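Local coordinates for uncharacterized protein (PDB 5MU5) that probably glycosylates flagellin as a Maf-type glycosyltransferase and takes part in the formation of the bacterial flagellum, at residues R29-L39 with F154-S162; L127-L138 with R211-L221. All blocks are in the same frame, centred on the assembly; numbering follows the deposited sequence.

How the contacts relate
Both contacts lie in the N-terminal Maf region, their centres about 17 Å apart, and their segments alternate along the chain. Contact 2 is the more deeply buried: it joins an edge strand of the four-stranded parallel sheet to the neighbouring strand end and its glycine turn, through two backbone bonds and mostly apolar side chains. Contact 1 is nearer the surface, where a loop leading to the small antiparallel sheet is pinned to helix 154-160 by a carboxylate, two histidines and a cation-pi stack. The two meet directly: Phe-156 packs edge-to-face with Tyr-216, Leu-157 touches Leu-129, and His-159 touches Leu-131, so helix 154-160 rests on the turn of contact 2.

Contact 1: residues R29-L39 with F154-S162; sequences RLRVHRPQSNL and FDFLYHSLS
A His-carboxylate hydrogen bond, His-33 to Asp-155, fastens the loop after helix 24-32 to helix 154-160, beside an aromatic cluster of His-33, Phe-154 and Tyr-158. Asp-155 OD1 accepts a hydrogen bond from His-33 NE2 at 2.7 Å; the bond lies in the imidazole plane but meets the carboxylate from above its own. Asp-155 OD2, the other oxygen, accepts from the backbone N of Ser-37 at 3.0 Å and, on its anti side, from Ser-37 OG at 2.7 Å, while Gln-36 N adds a weak bond. Ser-37 OG in turn accepts from His-159 NE2 at 3.1 Å, a chain of hydrogen bonds that would fix both the hydroxyl and the imidazole. The edge of Phe-154 points at the face of His-33, planes at 73°, and one Phe-154 face carries the Arg-29 guanidinium, flat within 3°, Arg-29 CZ lying 3.9 Å from the Phe-154 ring centroid, a cation-pi contact. The extended Arg-29 chain, with CG anti to the backbone N (chi1 -173°), runs along that face. Leu-30 CD2 reaches Phe-154 CZ at 3.6 Å, and Pro-35 CG packs obliquely on Tyr-158. Leu-39 CB lies 3.6 Å from His-159 ND1, and its CD2 branch reaches Ser-162. Leu-16 and Phe-19 of helix 9-22 back Leu-30, and Val-49 of strand 47-51 touches Ser-37 and His-159, so the contact joins helices to the antiparallel sheet.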
loop_
_atom_site.group_PDB
_atom_site.type_symbol
_atom_site.label_atom_id
_atom_site.label_comp_id
_atom_site.label_asym_id
_atom_site.label_seq_id
_atom_site.Cartn_x
_atom_site.Cartn_y
_atom_site.Cartn_z
ATOM N N ARG A 29 5.620 -11.445 -29.209
ATOM C CA ARG A 29 5.210 -12.771 -28.841
ATOM C C ARG A 29 4.118 -13.295 -29.789
ATOM O O ARG A 29 4.169 -14.436 -30.243
ATOM C CB ARG A 29 4.737 -12.744 -27.393
ATOM C CG ARG A 29 4.450 -14.116 -26.859
ATOM C CD ARG A 29 4.061 -14.077 -25.410
ATOM N NE ARG A 29 3.570 -15.394 -25.018
ATOM C CZ ARG A 29 3.050 -15.670 -23.826
ATOM N NH1 ARG A 29 2.958 -14.722 -22.894
ATOM N NH2 ARG A 29 2.633 -16.904 -23.576
ATOM N N LEU A 30 3.131 -12.466 -30.092
ATOM C CA LEU A 30 2.127 -12.836 -31.089
ATOM C C LEU A 30 2.719 -13.165 -32.466
ATOM O O LEU A 30 2.239 -14.080 -33.144
ATOM C CB LEU A 30 1.109 -11.712 -31.259
ATOM C CG LEU A 30 0.118 -11.609 -30.103
ATOM C CD1 LEU A 30 -0.609 -10.273 -30.119
ATOM C CD2 LEU A 30 -0.879 -12.768 -30.159
ATOM N N ARG A 31 3.747 -12.425 -32.879
ATOM C CA ARG A 31 4.338 -12.602 -34.200
ATOM C C ARG A 31 4.915 -14.008 -34.374
ATOM O O ARG A 31 4.765 -14.596 -35.422
ATOM C CB ARG A 31 5.452 -11.558 -34.443
ATOM C CG ARG A 31 5.890 -11.410 -35.887
ATOM C CD ARG A 31 7.043 -10.410 -36.081
ATOM N NE ARG A 31 8.244 -10.912 -35.417
ATOM C CZ ARG A 31 9.170 -11.673 -35.980
ATOM N NH1 ARG A 31 9.123 -11.975 -37.277
ATOM N NH2 ARG A 31 10.175 -12.103 -35.240
ATOM N N VAL A 32 5.578 -14.542 -33.345
ATOM C CA VAL A 32 6.257 -15.843 -33.463
ATOM C C VAL A 32 5.481 -17.015 -32.864
ATOM O O VAL A 32 5.967 -18.128 -32.878
ATOM C CB VAL A 32 7.684 -15.816 -32.834
ATOM C CG1 VAL A 32 8.572 -14.818 -33.559
ATOM C CG2 VAL A 32 7.642 -15.499 -31.341
ATOM N N HIS A 33 4.284 -16.778 -32.338
ATOM C CA HIS A 33 3.537 -17.836 -31.659
ATOM C C HIS A 33 3.008 -18.857 -32.662
ATOM O O HIS A 33 2.558 -18.493 -33.743
ATOM C CB HIS A 33 2.389 -17.243 -30.842
ATOM C CG HIS A 33 1.612 -18.254 -30.066
ATOM N ND1 HIS A 33 2.110 -18.873 -28.936
ATOM C CD2 HIS A 33 0.360 -18.743 -30.244
ATOM C CE1 HIS A 33 1.203 -19.713 -28.464
ATOM N NE2 HIS A 33 0.131 -19.651 -29.238
ATOM N N ARG A 34 3.107 -20.136 -32.296
ATOM C CA ARG A 34 2.565 -21.245 -33.079
ATOM C C ARG A 34 1.487 -21.920 -32.228
ATOM O O ARG A 34 1.789 -22.746 -31.390
ATOM C CB ARG A 34 3.665 -22.262 -33.414
ATOM C CG ARG A 34 4.851 -21.716 -34.207
ATOM C CD ARG A 34 4.479 -21.247 -35.612
ATOM N NE ARG A 34 3.715 -22.247 -36.373
ATOM C CZ ARG A 34 4.223 -23.347 -36.942
ATOM N NH1 ARG A 34 5.516 -23.644 -36.848
ATOM N NH2 ARG A 34 3.421 -24.177 -37.605
ATOM N N PRO A 35 0.220 -21.586 -32.446
ATOM C CA PRO A 35 -0.791 -22.158 -31.549
ATOM C C PRO A 35 -0.944 -23.675 -31.667
ATOM O O PRO A 35 -0.696 -24.240 -32.728
ATOM C CB PRO A 35 -2.081 -21.477 -32.006
ATOM C CG PRO A 35 -1.856 -21.204 -33.452
ATOM C CD PRO A 35 -0.381 -20.945 -33.626
ATOM N N GLN A 36 -1.328 -24.319 -30.572
ATOM C CA GLN A 36 -1.658 -25.739 -30.589
ATOM C C GLN A 36 -3.111 -25.926 -31.014
ATOM O O GLN A 36 -3.474 -26.961 -31.551
ATOM C CB GLN A 36 -1.486 -26.353 -29.208
ATOM C CG GLN A 36 -0.053 -26.438 -28.718
ATOM C CD GLN A 36 0.021 -26.792 -27.239
ATOM O OE1 GLN A 36 -0.839 -26.389 -26.441
ATOM N NE2 GLN A 36 1.059 -27.534 -26.861
ATOM N N SER A 37 -3.950 -24.938 -30.749
ATOM C CA SER A 37 -5.367 -25.032 -31.078
ATOM C C SER A 37 -5.610 -24.540 -32.484
ATOM O O SER A 37 -4.730 -23.933 -33.085
ATOM C CB SER A 37 -6.211 -24.235 -30.080
ATOM O OG SER A 37 -5.708 -22.927 -29.927
ATOM N N ASN A 38 -6.804 -24.813 -33.003
ATOM C CA ASN A 38 -7.165 -24.460 -34.377
ATOM C C ASN A 38 -8.310 -23.476 -34.416
ATOM O O ASN A 38 -9.270 -23.613 -33.671
ATOM C CB ASN A 38 -7.586 -25.711 -35.161
ATOM C CG ASN A 38 -6.463 -26.703 -35.318
ATOM O OD1 ASN A 38 -5.367 -26.352 -35.752
ATOM N ND2 ASN A 38 -6.728 -27.953 -34.977
ATOM N N LEU A 39 -8.208 -22.482 -35.289
ATOM C CA LEU A 39 -9.295 -21.545 -35.501
ATOM C C LEU A 39 -10.113 -22.135 -36.628
ATOM O O LEU A 39 -9.583 -22.343 -37.714
ATOM C CB LEU A 39 -8.765 -20.167 -35.892
ATOM C CG LEU A 39 -9.827 -19.065 -35.970
ATOM C CD1 LEU A 39 -10.399 -18.796 -34.594
ATOM C CD2 LEU A 39 -9.261 -17.786 -36.570
ATOM N N PHE A 154 -2.953 -18.237 -24.107
ATOM C CA PHE A 154 -2.398 -17.339 -25.098
ATOM C C PHE A 154 -2.919 -17.615 -26.499
ATOM O O PHE A 154 -2.965 -16.709 -27.324
ATOM C CB PHE A 154 -0.879 -17.401 -25.097
ATOM C CG PHE A 154 -0.238 -16.297 -25.898
ATOM C CD1 PHE A 154 -0.139 -15.025 -25.372
ATOM C CD2 PHE A 154 0.250 -16.529 -27.182
ATOM C CE1 PHE A 154 0.451 -14.010 -26.099
ATOM C CE2 PHE A 154 0.827 -15.513 -27.915
ATOM C CZ PHE A 154 0.925 -14.249 -27.373
ATOM N N ASP A 155 -3.308 -18.858 -26.772
ATOM C CA ASP A 155 -3.896 -19.180 -28.064
ATOM C C ASP A 155 -5.115 -18.341 -28.366
ATOM O O ASP A 155 -5.303 -17.903 -29.500
ATOM C CB ASP A 155 -4.265 -20.663 -28.171
ATOM C CG ASP A 155 -3.052 -21.555 -28.391
ATOM O OD1 ASP A 155 -1.897 -21.097 -28.172
ATOM O OD2 ASP A 155 -3.268 -22.716 -28.808
ATOM N N PHE A 156 -5.942 -18.110 -27.359
ATOM C CA PHE A 156 -7.148 -17.320 -27.554
ATOM C C PHE A 156 -6.826 -15.888 -27.971
ATOM O O PHE A 156 -7.471 -15.337 -28.854
ATOM C CB PHE A 156 -8.038 -17.326 -26.303
ATOM C CG PHE A 156 -8.576 -18.694 -25.925
ATOM C CD1 PHE A 156 -8.522 -19.774 -26.812
ATOM C CD2 PHE A 156 -9.201 -18.885 -24.687
ATOM C CE1 PHE A 156 -9.034 -21.011 -26.451
ATOM C CE2 PHE A 156 -9.713 -20.127 -24.326
ATOM C CZ PHE A 156 -9.630 -21.187 -25.207
ATOM N N LEU A 157 -5.830 -15.288 -27.343
ATOM C CA LEU A 157 -5.420 -13.947 -27.744
ATOM C C LEU A 157 -4.921 -13.989 -29.188
ATOM O O LEU A 157 -5.278 -13.141 -30.001
ATOM C CB LEU A 157 -4.315 -13.409 -26.831
ATOM C CG LEU A 157 -3.786 -12.034 -27.239
ATOM C CD1 LEU A 157 -4.862 -10.957 -27.077
ATOM C CD2 LEU A 157 -2.544 -11.689 -26.428
ATOM N N TYR A 158 -4.106 -14.993 -29.491
ATOM C CA TYR A 158 -3.546 -15.152 -30.820
ATOM C C TYR A 158 -4.635 -15.284 -31.870
ATOM O O TYR A 158 -4.591 -14.599 -32.870
ATOM C CB TYR A 158 -2.606 -16.358 -30.862
ATOM C CG TYR A 158 -2.027 -16.620 -32.224
ATOM C CD1 TYR A 158 -0.893 -15.944 -32.655
ATOM C CD2 TYR A 158 -2.616 -17.539 -33.090
ATOM C CE1 TYR A 158 -0.368 -16.175 -33.907
ATOM C CE2 TYR A 158 -2.102 -17.768 -34.354
ATOM C CZ TYR A 158 -0.960 -17.091 -34.744
ATOM O OH TYR A 158 -0.411 -17.302 -35.986
ATOM N N HIS A 159 -5.625 -16.149 -31.632
ATOM C CA HIS A 159 -6.747 -16.309 -32.567
ATOM C C HIS A 159 -7.641 -15.091 -32.605
ATOM O O HIS A 159 -8.289 -14.869 -33.614
ATOM C CB HIS A 159 -7.629 -17.499 -32.197
ATOM C CG HIS A 159 -6.955 -18.814 -32.331
ATOM N ND1 HIS A 159 -6.300 -19.190 -33.480
ATOM C CD2 HIS A 159 -6.846 -19.857 -31.474
ATOM C CE1 HIS A 159 -5.809 -20.408 -33.327
ATOM N NE2 HIS A 159 -6.133 -20.839 -32.121
ATOM N N SER A 160 -7.711 -14.337 -31.496
ATOM C CA SER A 160 -8.541 -13.116 -31.412
ATOM C C SER A 160 -8.105 -12.042 -32.424
ATOM O O SER A 160 -8.864 -11.086 -32.703
ATOM C CB SER A 160 -8.516 -12.503 -30.007
ATOM O OG SER A 160 -7.330 -11.745 -29.813
ATOM N N LEU A 161 -6.882 -12.191 -32.951
ATOM C CA LEU A 161 -6.399 -11.324 -34.023
ATOM C C LEU A 161 -7.284 -11.434 -35.261
ATOM O O LEU A 161 -7.347 -10.504 -36.053
ATOM C CB LEU A 161 -4.961 -11.661 -34.418
ATOM C CG LEU A 161 -3.884 -11.477 -33.360
ATOM C CD1 LEU A 161 -2.526 -11.624 -34.019
ATOM C CD2 LEU A 161 -3.982 -10.150 -32.634
ATOM N N SER A 162 -7.954 -12.570 -35.420
ATOM C CA SER A 162 -8.890 -12.752 -36.514
ATOM C C SER A 162 -10.270 -12.159 -36.256
ATOM O O SER A 162 -11.037 -11.976 -37.190
ATOM C CB SER A 162 -9.048 -14.243 -36.829
ATOM O OG SER A 162 -7.817 -14.779 -37.256
#

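Contact 2: residues L127-L138 with R211-L221; sequences LGLGLGYQLPIL and RLFVAYNSPLL
The carbonyl O of Leu-129 is gripped from opposite faces of its plane by two donors, Gly-132 N, closing a type II' turn, and Gln-134 NE2 at 2.9 Å. Gln-134 NE2 also lies 3.4 Å from the Ala-215 methyl, CB; Gln-134 CG sits between backbone N and carbonyl carbon (chi1 66°), and the bend at chi2 turns the amide back to the loop. Gln-134 CB and CG press on Phe-213 at CE2. The strands join in parallel register: Leu-127 N gives to Phe-213 O at 2.7 Å, nearly straight at 162°, and Leu-127 O accepts from Ala-215 N at 2.8 Å. Leu-138 spreads its methyls, CD1 over the face of Phe-213 in a CH-pi contact and CD2 on the guanidinium face of Arg-211, 3.3 Å from Arg-211 NH2. That guanidinium is held by Asp-142, Gln-141 and Thr-72. The Ala-215 methyl packs on the Gly-128 carbonyl, so with Leu-221 CD1 and the Tyr-216 ring near CA, Gly-128 is tightly surrounded. Glu-151 OE1 accepts from the backbone N of Leu-129 and Gly-130, and its OE2 is hydrogen-bonded to Tyr-216 OH. The chemistry is consistent with a strand-glycine turn-helix unit, as in Rossmann-like folds, whose shape is set by backbone bonds, the Gln-134 amide and the Glu-151 carboxylate, although Gln-134 OE1 is buried without a partner in the model.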
loop_
_atom_site.group_PDB
_atom_site.type_symbol
_atom_site.label_atom_id
_atom_site.label_comp_id
_atom_site.label_asym_id
_atom_site.label_seq_id
_atom_site.Cartn_x
_atom_site.Cartn_y
_atom_site.Cartn_z
ATOM N N LEU A 127 -12.471 -11.333 -17.408
ATOM C CA LEU A 127 -11.816 -12.528 -16.955
ATOM C C LEU A 127 -12.079 -13.486 -18.075
ATOM O O LEU A 127 -13.178 -14.022 -18.211
ATOM C CB LEU A 127 -12.424 -12.984 -15.642
ATOM C CG LEU A 127 -12.292 -11.816 -14.671
ATOM C CD1 LEU A 127 -13.560 -11.665 -13.854
ATOM C CD2 LEU A 127 -11.048 -11.981 -13.832
ATOM N N GLY A 128 -11.074 -13.643 -18.916
ATOM C CA GLY A 128 -11.213 -14.406 -20.134
ATOM C C GLY A 128 -11.437 -13.447 -21.298
ATOM O O GLY A 128 -12.054 -12.376 -21.149
ATOM N N LEU A 129 -10.881 -13.819 -22.444
ATOM C CA LEU A 129 -11.087 -13.100 -23.687
ATOM C C LEU A 129 -11.830 -14.014 -24.641
ATOM O O LEU A 129 -12.829 -13.620 -25.233
ATOM C CB LEU A 129 -9.747 -12.685 -24.299
ATOM C CG LEU A 129 -9.774 -12.017 -25.676
ATOM C CD1 LEU A 129 -10.414 -10.649 -25.598
ATOM C CD2 LEU A 129 -8.369 -11.896 -26.206
ATOM N N GLY A 130 -11.340 -15.243 -24.783
ATOM C CA GLY A 130 -11.876 -16.127 -25.786
ATOM C C GLY A 130 -11.537 -15.465 -27.105
ATOM O O GLY A 130 -10.420 -14.968 -27.262
ATOM N N LEU A 131 -12.508 -15.421 -28.022
ATOM C CA LEU A 131 -12.335 -14.727 -29.282
ATOM C C LEU A 131 -12.797 -13.286 -29.218
ATOM O O LEU A 131 -12.776 -12.586 -30.217
ATOM C CB LEU A 131 -13.016 -15.485 -30.425
ATOM C CG LEU A 131 -12.311 -16.812 -30.761
ATOM C CD1 LEU A 131 -13.025 -17.545 -31.885
ATOM C CD2 LEU A 131 -10.854 -16.593 -31.143
ATOM N N GLY A 132 -13.199 -12.831 -28.039
ATOM C CA GLY A 132 -13.513 -11.424 -27.840
ATOM C C GLY A 132 -14.820 -10.922 -28.395
ATOM O O GLY A 132 -15.015 -9.719 -28.514
ATOM N N TYR A 133 -15.731 -11.828 -28.727
ATOM C CA TYR A 133 -17.063 -11.439 -29.202
ATOM C C TYR A 133 -17.796 -10.487 -28.217
ATOM O O TYR A 133 -18.558 -9.624 -28.633
ATOM C CB TYR A 133 -17.917 -12.685 -29.449
ATOM C CG TYR A 133 -17.430 -13.581 -30.573
ATOM C CD1 TYR A 133 -17.177 -13.057 -31.837
ATOM C CD2 TYR A 133 -17.264 -14.951 -30.385
ATOM C CE1 TYR A 133 -16.752 -13.858 -32.879
ATOM C CE2 TYR A 133 -16.846 -15.768 -31.423
ATOM C CZ TYR A 133 -16.586 -15.209 -32.672
ATOM O OH TYR A 133 -16.165 -15.980 -33.731
ATOM N N GLN A 134 -17.554 -10.630 -26.919
ATOM C CA GLN A 134 -18.175 -9.745 -25.927
ATOM C C GLN A 134 -17.698 -8.295 -25.973
ATOM O O GLN A 134 -18.471 -7.389 -25.675
ATOM C CB GLN A 134 -17.994 -10.298 -24.489
ATOM C CG GLN A 134 -16.559 -10.357 -23.941
ATOM C CD GLN A 134 -15.740 -11.544 -24.453
ATOM O OE1 GLN A 134 -16.214 -12.334 -25.257
ATOM N NE2 GLN A 134 -14.509 -11.662 -23.986
ATOM N N LEU A 135 -16.446 -8.068 -26.370
ATOM C CA LEU A 135 -15.814 -6.724 -26.287
ATOM C C LEU A 135 -16.530 -5.550 -26.934
ATOM O O LEU A 135 -16.761 -4.552 -26.275
ATOM C CB LEU A 135 -14.364 -6.749 -26.786
ATOM C CG LEU A 135 -13.344 -7.377 -25.854
ATOM C CD1 LEU A 135 -11.975 -7.321 -26.515
ATOM C CD2 LEU A 135 -13.305 -6.684 -24.500
ATOM N N PRO A 136 -16.856 -5.642 -28.226
ATOM C CA PRO A 136 -17.571 -4.521 -28.814
ATOM C C PRO A 136 -18.735 -4.071 -27.951
ATOM O O PRO A 136 -18.877 -2.889 -27.689
ATOM C CB PRO A 136 -18.098 -5.089 -30.134
ATOM C CG PRO A 136 -17.208 -6.232 -30.471
ATOM C CD PRO A 136 -16.611 -6.734 -29.192
ATOM N N ILE A 137 -19.546 -5.018 -27.494
ATOM C CA ILE A 137 -20.749 -4.709 -26.708
ATOM C C ILE A 137 -20.436 -4.065 -25.351
ATOM O O ILE A 137 -21.028 -3.055 -24.999
ATOM C CB ILE A 137 -21.622 -5.971 -26.493
ATOM C CG1 ILE A 137 -22.117 -6.505 -27.842
ATOM C CG2 ILE A 137 -22.817 -5.656 -25.589
ATOM C CD1 ILE A 137 -22.662 -7.922 -27.803
ATOM N N LEU A 138 -19.505 -4.644 -24.598
ATOM C CA LEU A 138 -19.134 -4.112 -23.280
ATOM C C LEU A 138 -18.535 -2.700 -23.396
ATOM O O LEU A 138 -18.804 -1.832 -22.579
ATOM C CB LEU A 138 -18.130 -5.051 -22.579
ATOM C CG LEU A 138 -18.567 -6.490 -22.254
ATOM C CD1 LEU A 138 -17.389 -7.342 -21.768
ATOM C CD2 LEU A 138 -19.650 -6.480 -21.204
ATOM N N ARG A 211 -17.178 -2.809 -14.272
ATOM C CA ARG A 211 -17.818 -3.931 -14.926
ATOM C C ARG A 211 -16.910 -5.149 -14.845
ATOM O O ARG A 211 -15.725 -5.078 -15.181
ATOM C CB ARG A 211 -18.084 -3.590 -16.400
ATOM C CG ARG A 211 -18.924 -4.616 -17.160
ATOM C CD ARG A 211 -20.387 -4.564 -16.773
ATOM N NE ARG A 211 -21.206 -5.417 -17.642
ATOM C CZ ARG A 211 -21.727 -5.048 -18.813
ATOM N NH1 ARG A 211 -21.514 -3.828 -19.300
ATOM N NH2 ARG A 211 -22.459 -5.916 -19.509
ATOM N N LEU A 212 -17.481 -6.264 -14.404
ATOM C CA LEU A 212 -16.803 -7.545 -14.362
ATOM C C LEU A 212 -17.478 -8.476 -15.370
ATOM O O LEU A 212 -18.703 -8.458 -15.496
ATOM C CB LEU A 212 -16.936 -8.132 -12.976
ATOM C CG LEU A 212 -16.429 -7.231 -11.852
ATOM C CD1 LEU A 212 -16.787 -7.846 -10.516
ATOM C CD2 LEU A 212 -14.931 -7.043 -11.986
ATOM N N PHE A 213 -16.684 -9.265 -16.100
ATOM C CA PHE A 213 -17.225 -10.164 -17.111
ATOM C C PHE A 213 -16.326 -11.380 -17.317
ATOM O O PHE A 213 -15.126 -11.247 -17.523
ATOM C CB PHE A 213 -17.407 -9.427 -18.435
ATOM C CG PHE A 213 -18.295 -10.142 -19.392
ATOM C CD1 PHE A 213 -19.672 -9.939 -19.359
ATOM C CD2 PHE A 213 -17.766 -11.042 -20.321
ATOM C CE1 PHE A 213 -20.509 -10.631 -20.230
ATOM C CE2 PHE A 213 -18.600 -11.727 -21.197
ATOM C CZ PHE A 213 -19.972 -11.528 -21.151
ATOM N N VAL A 214 -16.931 -12.562 -17.268
ATOM C CA VAL A 214 -16.229 -13.809 -17.417
ATOM C C VAL A 214 -16.538 -14.282 -18.833
ATOM O O VAL A 214 -17.691 -14.501 -19.171
ATOM C CB VAL A 214 -16.680 -14.819 -16.337
ATOM C CG1 VAL A 214 -16.141 -16.214 -16.624
ATOM C CG2 VAL A 214 -16.231 -14.350 -14.951
ATOM N N ALA A 215 -15.505 -14.425 -19.664
ATOM C CA ALA A 215 -15.701 -14.734 -21.092
ATOM C C ALA A 215 -16.122 -16.164 -21.404
ATOM O O ALA A 215 -16.801 -16.390 -22.377
ATOM C CB ALA A 215 -14.454 -14.375 -21.897
ATOM N N TYR A 216 -15.677 -17.122 -20.613
ATOM C CA TYR A 216 -16.029 -18.512 -20.806
ATOM C C TYR A 216 -15.944 -19.169 -19.448
ATOM O O TYR A 216 -15.497 -18.535 -18.472
ATOM C CB TYR A 216 -15.112 -19.188 -21.825
ATOM C CG TYR A 216 -13.623 -19.011 -21.574
ATOM C CD1 TYR A 216 -12.926 -19.883 -20.744
ATOM C CD2 TYR A 216 -12.913 -17.994 -22.186
ATOM C CE1 TYR A 216 -11.567 -19.738 -20.521
ATOM C CE2 TYR A 216 -11.558 -17.831 -21.960
ATOM C CZ TYR A 216 -10.889 -18.712 -21.131
ATOM O OH TYR A 216 -9.549 -18.567 -20.916
ATOM N N ASN A 217 -16.401 -20.413 -19.363
ATOM C CA ASN A 217 -16.450 -21.115 -18.080
ATOM C C ASN A 217 -15.111 -21.668 -17.688
ATOM O O ASN A 217 -14.451 -22.349 -18.475
ATOM C CB ASN A 217 -17.482 -22.240 -18.091
ATOM C CG ASN A 217 -18.889 -21.734 -17.859
ATOM O OD1 ASN A 217 -19.106 -20.606 -17.372
ATOM N ND2 ASN A 217 -19.862 -22.566 -18.210
ATOM N N SER A 218 -14.720 -21.372 -16.457
ATOM C CA SER A 218 -13.437 -21.771 -15.943
ATOM C C SER A 218 -13.465 -21.610 -14.452
ATOM O O SER A 218 -13.717 -20.531 -13.976
ATOM C CB SER A 218 -12.338 -20.854 -16.502
ATOM O OG SER A 218 -11.152 -21.000 -15.752
ATOM N N PRO A 219 -13.197 -22.676 -13.700
ATOM C CA PRO A 219 -13.033 -22.443 -12.250
ATOM C C PRO A 219 -11.974 -21.324 -11.929
ATOM O O PRO A 219 -12.161 -20.496 -11.026
ATOM C CB PRO A 219 -12.565 -23.809 -11.727
ATOM C CG PRO A 219 -12.898 -24.790 -12.805
ATOM C CD PRO A 219 -12.830 -24.050 -14.100
ATOM N N LEU A 220 -10.887 -21.292 -12.693
ATOM C CA LEU A 220 -9.857 -20.287 -12.536
ATOM C C LEU A 220 -10.400 -18.861 -12.695
ATOM O O LEU A 220 -10.140 -17.997 -11.854
ATOM C CB LEU A 220 -8.730 -20.530 -13.537
ATOM C CG LEU A 220 -7.561 -19.551 -13.453
ATOM C CD1 LEU A 220 -6.796 -19.660 -12.127
ATOM C CD2 LEU A 220 -6.651 -19.817 -14.628
ATOM N N LEU A 221 -11.175 -18.626 -13.752
ATOM C CA LEU A 221 -11.697 -17.292 -14.022
ATOM C C LEU A 221 -12.753 -16.894 -13.004
ATOM O O LEU A 221 -12.800 -15.745 -12.560
ATOM C CB LEU A 221 -12.248 -17.192 -15.450
ATOM C CG LEU A 221 -11.150 -17.358 -16.526
ATOM C CD1 LEU A 221 -11.736 -17.214 -17.920
ATOM C CD2 LEU A 221 -9.999 -16.366 -16.341
#